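CymD (PDB 6Z34) forms an outer-membrane channel of the FadL family that probably lets monoaromatic hydrocarbons enter the cell by lateral diffusion. Local coordinates at residues A[201-206]-A[312-317]; A[208-213]-A[252-257]; A[384-387]-A[393-396]. All blocks are in the same frame, centred on the assembly; numbering follows the deposited sequence.

Contact 1 (A[201-206]-A[312-317])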
loop_
_atom_site.group_PDB
_atom_site.type_symbol
_atom_site.label_atom_id
_atom_site.label_comp_id
_atom_site.label_asym_id
_atom_site.label_seq_id
_atom_site.Cartn_x
_atom_site.Cartn_y
_atom_site.Cartn_z
ATOM N N GLY A 201 -15.285 25.865 6.173
ATOM C CA GLY A 201 -15.553 24.726 7.028
ATOM C C GLY A 201 -14.340 23.808 7.023
ATOM O O GLY A 201 -13.721 23.591 5.984
ATOM N N TYR A 202 -14.003 23.291 8.200
ATOM C CA TYR A 202 -12.866 22.390 8.353
ATOM C C TYR A 202 -13.349 21.066 8.928
ATOM O O TYR A 202 -13.800 21.011 10.076
ATOM C CB TYR A 202 -11.787 23.006 9.239
ATOM C CG TYR A 202 -10.500 22.235 9.161
ATOM C CD1 TYR A 202 -9.793 22.157 7.966
ATOM C CD2 TYR A 202 -10.007 21.551 10.266
ATOM C CE1 TYR A 202 -8.619 21.437 7.878
ATOM C CE2 TYR A 202 -8.829 20.819 10.188
ATOM C CZ TYR A 202 -8.140 20.768 8.993
ATOM O OH TYR A 202 -6.970 20.053 8.900
ATOM N N LEU A 203 -13.249 20.006 8.132
ATOM C CA LEU A 203 -13.505 18.651 8.607
ATOM C C LEU A 203 -12.199 18.035 9.085
ATOM O O LEU A 203 -11.261 17.882 8.303
ATOM C CB LEU A 203 -14.126 17.791 7.515
ATOM C CG LEU A 203 -14.599 16.435 8.020
ATOM C CD1 LEU A 203 -15.827 16.631 8.877
ATOM C CD2 LEU A 203 -14.886 15.491 6.839
ATOM N N SER A 204 -12.143 17.697 10.367
ATOM C CA SER A 204 -10.955 17.166 11.018
ATOM C C SER A 204 -11.298 15.797 11.585
ATOM O O SER A 204 -12.313 15.651 12.274
ATOM C CB SER A 204 -10.475 18.107 12.134
ATOM O OG SER A 204 -9.370 17.554 12.825
ATOM N N ALA A 205 -10.468 14.788 11.283
ATOM C CA ALA A 205 -10.804 13.436 11.738
ATOM C C ALA A 205 -9.482 12.696 11.943
ATOM O O ALA A 205 -9.015 11.932 11.092
ATOM C CB ALA A 205 -11.726 12.716 10.756
ATOM N N ASP A 206 -8.884 12.924 13.110
ATOM C CA ASP A 206 -7.495 12.571 13.370
ATOM C C ASP A 206 -7.353 12.031 14.788
ATOM O O ASP A 206 -7.665 12.743 15.753
ATOM C CB ASP A 206 -6.604 13.800 13.168
ATOM C CG ASP A 206 -5.193 13.443 12.762
ATOM O OD1 ASP A 206 -4.781 12.287 12.964
ATOM O OD2 ASP A 206 -4.490 14.332 12.243
ATOM N N ILE A 312 -17.877 8.144 -4.035
ATOM C CA ILE A 312 -17.102 8.214 -2.799
ATOM C C ILE A 312 -17.713 9.226 -1.823
ATOM O O ILE A 312 -17.349 10.407 -1.794
ATOM C CB ILE A 312 -15.623 8.490 -3.132
ATOM C CG1 ILE A 312 -14.749 8.483 -1.889
ATOM C CG2 ILE A 312 -15.454 9.744 -3.934
ATOM C CD1 ILE A 312 -13.452 7.704 -2.128
ATOM N N GLU A 313 -18.656 8.752 -1.011
ATOM C CA GLU A 313 -19.455 9.607 -0.149
ATOM C C GLU A 313 -18.770 9.863 1.186
ATOM O O GLU A 313 -18.039 9.019 1.714
ATOM C CB GLU A 313 -20.826 8.982 0.111
ATOM C CG GLU A 313 -21.765 8.971 -1.082
ATOM C CD GLU A 313 -23.027 8.149 -0.827
ATOM O OE1 GLU A 313 -23.394 7.955 0.354
ATOM O OE2 GLU A 313 -23.647 7.683 -1.812
ATOM N N VAL A 314 -19.044 11.043 1.743
ATOM C CA VAL A 314 -18.524 11.481 3.033
ATOM C C VAL A 314 -19.688 12.077 3.806
ATOM O O VAL A 314 -20.253 13.096 3.386
ATOM C CB VAL A 314 -17.396 12.516 2.882
ATOM C CG1 VAL A 314 -16.886 12.942 4.253
ATOM C CG2 VAL A 314 -16.258 11.956 2.000
ATOM N N ASN A 315 -20.068 11.436 4.912
ATOM C CA ASN A 315 -21.203 11.869 5.716
ATOM C C ASN A 315 -20.759 12.141 7.145
ATOM O O ASN A 315 -20.066 11.321 7.759
ATOM C CB ASN A 315 -22.332 10.828 5.708
ATOM C CG ASN A 315 -22.692 10.368 4.310
ATOM O OD1 ASN A 315 -22.378 11.043 3.328
ATOM N ND2 ASN A 315 -23.378 9.237 4.211
ATOM N N PHE A 316 -21.153 13.299 7.664
ATOM C CA PHE A 316 -20.894 13.696 9.040
ATOM C C PHE A 316 -22.236 13.953 9.707
ATOM O O PHE A 316 -23.109 14.599 9.120
ATOM C CB PHE A 316 -19.999 14.944 9.086
ATOM C CG PHE A 316 -20.029 15.686 10.401
ATOM C CD1 PHE A 316 -19.079 15.426 11.385
ATOM C CD2 PHE A 316 -20.991 16.673 10.640
ATOM C CE1 PHE A 316 -19.095 16.118 12.593
ATOM C CE2 PHE A 316 -21.022 17.371 11.842
ATOM C CZ PHE A 316 -20.079 17.098 12.821
ATOM N N LYS A 317 -22.412 13.434 10.917
ATOM C CA LYS A 317 -23.658 13.595 11.653
ATOM C C LYS A 317 -23.316 14.143 13.030
ATOM O O LYS A 317 -22.554 13.519 13.777
ATOM C CB LYS A 317 -24.445 12.277 11.746
ATOM C CG LYS A 317 -25.160 12.065 13.079
ATOM C CD LYS A 317 -26.183 10.937 13.019
ATOM C CE LYS A 317 -26.600 10.534 14.414
ATOM N NZ LYS A 317 -25.417 9.905 15.076
#

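Contact 2 (A[208-213]-A[252-257])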
loop_
_atom_site.group_PDB
_atom_site.type_symbol
_atom_site.label_atom_id
_atom_site.label_comp_id
_atom_site.label_asym_id
_atom_site.label_seq_id
_atom_site.Cartn_x
_atom_site.Cartn_y
_atom_site.Cartn_z
ATOM N N HIS A 208 -4.647 11.748 16.310
ATOM C CA HIS A 208 -3.580 12.468 16.990
ATOM C C HIS A 208 -3.968 13.872 17.431
ATOM O O HIS A 208 -3.264 14.453 18.264
ATOM C CB HIS A 208 -2.348 12.545 16.088
ATOM C CG HIS A 208 -1.525 11.297 16.097
ATOM N ND1 HIS A 208 -1.035 10.739 17.259
ATOM C CD2 HIS A 208 -1.125 10.484 15.091
ATOM C CE1 HIS A 208 -0.360 9.642 16.967
ATOM N NE2 HIS A 208 -0.399 9.465 15.658
ATOM N N ARG A 209 -5.059 14.430 16.904
ATOM C CA ARG A 209 -5.488 15.769 17.290
ATOM C C ARG A 209 -6.704 15.764 18.208
ATOM O O ARG A 209 -6.943 16.756 18.899
ATOM C CB ARG A 209 -5.777 16.618 16.037
ATOM C CG ARG A 209 -4.561 16.795 15.111
ATOM C CD ARG A 209 -4.804 17.784 13.978
ATOM N NE ARG A 209 -5.103 19.136 14.449
ATOM C CZ ARG A 209 -4.204 20.112 14.577
ATOM N NH1 ARG A 209 -4.577 21.311 15.010
ATOM N NH2 ARG A 209 -2.932 19.891 14.276
ATOM N N ALA A 210 -7.454 14.666 18.245
ATOM C CA ALA A 210 -8.606 14.520 19.120
ATOM C C ALA A 210 -8.847 13.030 19.304
ATOM O O ALA A 210 -8.791 12.271 18.332
ATOM C CB ALA A 210 -9.847 15.211 18.539
ATOM N N SER A 211 -9.088 12.609 20.545
ATOM C CA SER A 211 -9.157 11.179 20.830
ATOM C C SER A 211 -10.348 10.547 20.120
ATOM O O SER A 211 -11.442 11.115 20.073
ATOM C CB SER A 211 -9.242 10.925 22.337
ATOM O OG SER A 211 -8.979 9.560 22.635
ATOM N N GLY A 212 -10.121 9.368 19.547
ATOM C CA GLY A 212 -11.134 8.703 18.760
ATOM C C GLY A 212 -11.398 9.310 17.399
ATOM O O GLY A 212 -12.283 8.817 16.685
ATOM N N GLY A 213 -10.672 10.362 17.015
ATOM C CA GLY A 213 -10.853 10.944 15.697
ATOM C C GLY A 213 -10.218 10.100 14.607
ATOM O O GLY A 213 -9.165 9.491 14.785
ATOM N N ASN A 252 -15.074 9.183 14.288
ATOM C CA ASN A 252 -15.405 10.499 14.816
ATOM C C ASN A 252 -14.645 11.580 14.067
ATOM O O ASN A 252 -13.549 11.351 13.548
ATOM C CB ASN A 252 -15.074 10.610 16.306
ATOM C CG ASN A 252 -15.817 9.605 17.127
ATOM O OD1 ASN A 252 -16.953 9.251 16.809
ATOM N ND2 ASN A 252 -15.181 9.118 18.183
ATOM N N ALA A 253 -15.239 12.767 14.040
ATOM C CA ALA A 253 -14.687 13.902 13.319
ATOM C C ALA A 253 -15.247 15.174 13.921
ATOM O O ALA A 253 -16.307 15.172 14.552
ATOM C CB ALA A 253 -15.010 13.847 11.825
ATOM N N ASP A 254 -14.515 16.261 13.715
ATOM C CA ASP A 254 -14.967 17.600 14.065
ATOM C C ASP A 254 -15.126 18.404 12.785
ATOM O O ASP A 254 -14.271 18.341 11.899
ATOM C CB ASP A 254 -13.980 18.304 15.003
ATOM C CG ASP A 254 -13.912 17.661 16.368
ATOM O OD1 ASP A 254 -14.985 17.389 16.952
ATOM O OD2 ASP A 254 -12.784 17.416 16.849
ATOM N N LEU A 255 -16.218 19.149 12.696
ATOM C CA LEU A 255 -16.434 20.134 11.646
ATOM C C LEU A 255 -16.403 21.500 12.306
ATOM O O LEU A 255 -17.311 21.837 13.069
ATOM C CB LEU A 255 -17.767 19.908 10.944
ATOM C CG LEU A 255 -17.991 20.854 9.770
ATOM C CD1 LEU A 255 -16.851 20.691 8.781
ATOM C CD2 LEU A 255 -19.332 20.586 9.123
ATOM N N THR A 256 -15.363 22.279 12.028
ATOM C CA THR A 256 -15.241 23.621 12.574
ATOM C C THR A 256 -15.669 24.643 11.525
ATOM O O THR A 256 -15.182 24.618 10.389
ATOM C CB THR A 256 -13.814 23.892 13.044
ATOM O OG1 THR A 256 -13.392 22.829 13.902
ATOM C CG2 THR A 256 -13.760 25.209 13.827
ATOM N N ALA A 257 -16.604 25.514 11.901
ATOM C CA ALA A 257 -16.966 26.666 11.089
ATOM C C ALA A 257 -16.031 27.817 11.431
ATOM O O ALA A 257 -15.905 28.187 12.600
ATOM C CB ALA A 257 -18.418 27.069 11.347
#

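Contact 3 (A[384-387]-A[393-396])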
loop_
_atom_site.group_PDB
_atom_site.type_symbol
_atom_site.label_atom_id
_atom_site.label_comp_id
_atom_site.label_asym_id
_atom_site.label_seq_id
_atom_site.Cartn_x
_atom_site.Cartn_y
_atom_site.Cartn_z
ATOM N N GLY A 384 20.481 -2.749 -2.340
ATOM C CA GLY A 384 20.349 -3.503 -1.106
ATOM C C GLY A 384 21.375 -4.617 -1.019
ATOM O O GLY A 384 22.160 -4.863 -1.948
ATOM N N PHE A 385 21.349 -5.291 0.127
ATOM C CA PHE A 385 22.297 -6.339 0.438
ATOM C C PHE A 385 21.658 -7.293 1.431
ATOM O O PHE A 385 20.692 -6.954 2.123
ATOM C CB PHE A 385 23.615 -5.787 1.004
ATOM C CG PHE A 385 23.541 -5.401 2.459
ATOM C CD1 PHE A 385 23.696 -6.356 3.460
ATOM C CD2 PHE A 385 23.340 -4.080 2.825
ATOM C CE1 PHE A 385 23.618 -6.006 4.791
ATOM C CE2 PHE A 385 23.270 -3.716 4.158
ATOM C CZ PHE A 385 23.407 -4.681 5.143
ATOM N N SER A 386 22.226 -8.496 1.493
ATOM C CA SER A 386 21.876 -9.481 2.496
ATOM C C SER A 386 23.152 -10.017 3.131
ATOM O O SER A 386 24.196 -10.125 2.480
ATOM C CB SER A 386 21.058 -10.627 1.901
ATOM O OG SER A 386 19.709 -10.249 1.749
ATOM N N TYR A 387 23.059 -10.324 4.417
ATOM C CA TYR A 387 24.121 -10.997 5.138
ATOM C C TYR A 387 23.522 -12.196 5.850
ATOM O O TYR A 387 22.449 -12.090 6.455
ATOM C CB TYR A 387 24.808 -10.078 6.141
ATOM C CG TYR A 387 26.069 -10.691 6.697
ATOM C CD1 TYR A 387 27.258 -10.621 5.993
ATOM C CD2 TYR A 387 26.062 -11.376 7.907
ATOM C CE1 TYR A 387 28.426 -11.198 6.494
ATOM C CE2 TYR A 387 27.215 -11.952 8.414
ATOM C CZ TYR A 387 28.394 -11.862 7.706
ATOM O OH TYR A 387 29.550 -12.435 8.203
ATOM N N ASP A 393 19.977 -17.756 9.838
ATOM C CA ASP A 393 19.792 -16.360 10.234
ATOM C C ASP A 393 20.265 -15.429 9.125
ATOM O O ASP A 393 21.446 -15.440 8.760
ATOM C CB ASP A 393 20.542 -16.061 11.542
ATOM C CG ASP A 393 20.124 -16.961 12.694
ATOM O OD1 ASP A 393 19.199 -16.571 13.428
ATOM O OD2 ASP A 393 20.725 -18.037 12.910
ATOM N N VAL A 394 19.365 -14.618 8.587
ATOM C CA VAL A 394 19.724 -13.758 7.463
ATOM C C VAL A 394 19.155 -12.366 7.685
ATOM O O VAL A 394 17.998 -12.212 8.092
ATOM C CB VAL A 394 19.238 -14.329 6.112
ATOM C CG1 VAL A 394 19.502 -13.336 4.973
ATOM C CG2 VAL A 394 19.929 -15.669 5.811
ATOM N N VAL A 395 19.971 -11.353 7.416
ATOM C CA VAL A 395 19.547 -9.959 7.452
ATOM C C VAL A 395 19.501 -9.437 6.028
ATOM O O VAL A 395 20.409 -9.702 5.232
ATOM C CB VAL A 395 20.482 -9.099 8.320
ATOM C CG1 VAL A 395 20.081 -7.651 8.230
ATOM C CG2 VAL A 395 20.404 -9.566 9.742
ATOM N N ASP A 396 18.423 -8.721 5.703
ATOM C CA ASP A 396 18.233 -8.104 4.400
ATOM C C ASP A 396 18.013 -6.620 4.605
ATOM O O ASP A 396 17.383 -6.218 5.586
ATOM C CB ASP A 396 17.046 -8.702 3.655
ATOM C CG ASP A 396 17.089 -10.214 3.608
ATOM O OD1 ASP A 396 17.842 -10.766 2.785
ATOM O OD2 ASP A 396 16.348 -10.854 4.379
#

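Contact 1 (A[201-206]-A[312-317])
Leu203 is the residue of 201-206 that reaches across to Val314 and Phe316. Just before it, Tyr202 turns its side chain to the other face of the strand and gives its hydroxyl a polar partner there, the backbone O of Glu129. Leu203 then sends its branched end toward 312-317, with CG anti to the backbone N (chi1 -171°). Its two methyls divide the work. CD2 passes alongside CG1 of Val314 at 4.1 Å, the two side chains running in opposing senses, while CD1 comes 4.3 Å from CD1 of Phe316 and meets the ring obliquely. A flexible leucine suits this place, since one branch can serve a compact valine and the other a broad ring. Farther on, Ala205 rests its small methyl on Leu271 and Ala253, two residues of the strands that lie between. Leu271 also packs on Val314 and Phe316, so the leucine contacts belong to a larger apolar cluster. With CA atoms of Leu203 and Phe316 8.9 Å apart, the strands are joined by side chains rather than as bonded neighbours. Strands 198-229 and 313-318, with two strands between them, meet in this way because the antiparallel wall curls, apparently in an extension of the FadL-type barrel.

Contact 2 (A[208-213]-A[252-257])
A type II beta turn running from Ala210 to Gly213 sets its residues against Asn252 and Asp254, where a loop interrupts strand 198-229 of the hairpin it makes with strand 234-259. The turn is closed by the bond from Gly213 N to Ala210 O, 3.0 Å long. Gly212 holds the third position with a positive phi of 73°, a conformation that glycine adopts readily, and its carbonyl O faces Asn252. That oxygen lies 3.3 Å from CB of Asn252 and also 3.3 Å from its ND2, so the side chain runs alongside the carbonyl. With CG anti to its own carbonyl carbon (chi1 -60°), Asn252 brings its amide end beside the turn; a short polar side chain fits this exposed spot.

Both ends of the loop return to the same partner strand: Ser204 pairs through its backbone with Asp254, and Gly214 with Asn252. The residues between form an excursion from strand 198-229, after which the hairpin resumes. Where the chain rejoins it, the CA of Gly213 makes a CA-H...O contact with Asn252 O at 3.5 Å, the angle at the hydrogen being 140°. Gly213 has no side chain, and this lets Ala210 O sit close by as the turn closes. At the other end of the turn, the methyl CB of Ala210 points toward the strand and touches Asp254 OD2 at 4.0 Å, a plain van der Waals approach.

Contact 3 (A[384-387]-A[393-396])
Tyr387 and Val395 form the tightly held part of this hairpin, an antiparallel hydrogen-bonded pair. Tyr387 N donates to Val395 O at 2.8 Å, arriving in the carbonyl plane with 160° at the hydrogen. The return bond, Val395 N to Tyr387 O, is also 2.8 Å and straighter (168°). Each carbonyl receives a CA-H as well: Ser386 CA lies 3.1 Å from Val395 O, and Val394 CA 3.4 Å from Tyr387 O. The Tyr387 ring, anti to the backbone N (chi1 -169°), leads away to pack edge-to-face with Trp351 and Phe389, while Val395 touches Ile430 of strand 422-437, the next strand on.

On the opposite face, Ser386 and Asp396 form a buried non-hydrogen-bonded pair. Their modelled side-chain oxygens are too close to be trusted, but Ser386 OG is hydrogen-bonded to Arg354 NH1, and Asp396 packs on Pro11 and Val12 of helix 10-15.

The partly exposed margin is looser. There the Phe385 side chain stays 4.9 Å from 393-396 and rests on Phe353, and Asp393 hardly touches 384-387, turning its carboxylate to Lys434 and Tyr432.

The face of Ser386 and Asp396 is thus mostly polar, with Val394 as its aliphatic member, which is consistent with an inward polar patch beside helix 10-15 and an outward apolar face in this part of the wall.

Overall arrangement
Contacts 1 and 2 are neighbours, their centres 9 Å apart, and both draw on strand 198-229. They touch through the backbone: Ser204 N lies 2.7 Å from Asp254 O, probably a hydrogen bond, so 252-257 borders both the apolar cluster of contact 1 and the turn of contact 2. Contact 1 is buried, whereas contact 2 lies at the surface. Contact 3 is remote, its centre 44 Å from that of contact 1 and 43 Å from that of contact 2, with nearest atoms about 30 and 26 Å away. It joins consecutive strands by a short connection, whereas contact 1 links strands separated by strands 234-259 and 265-273.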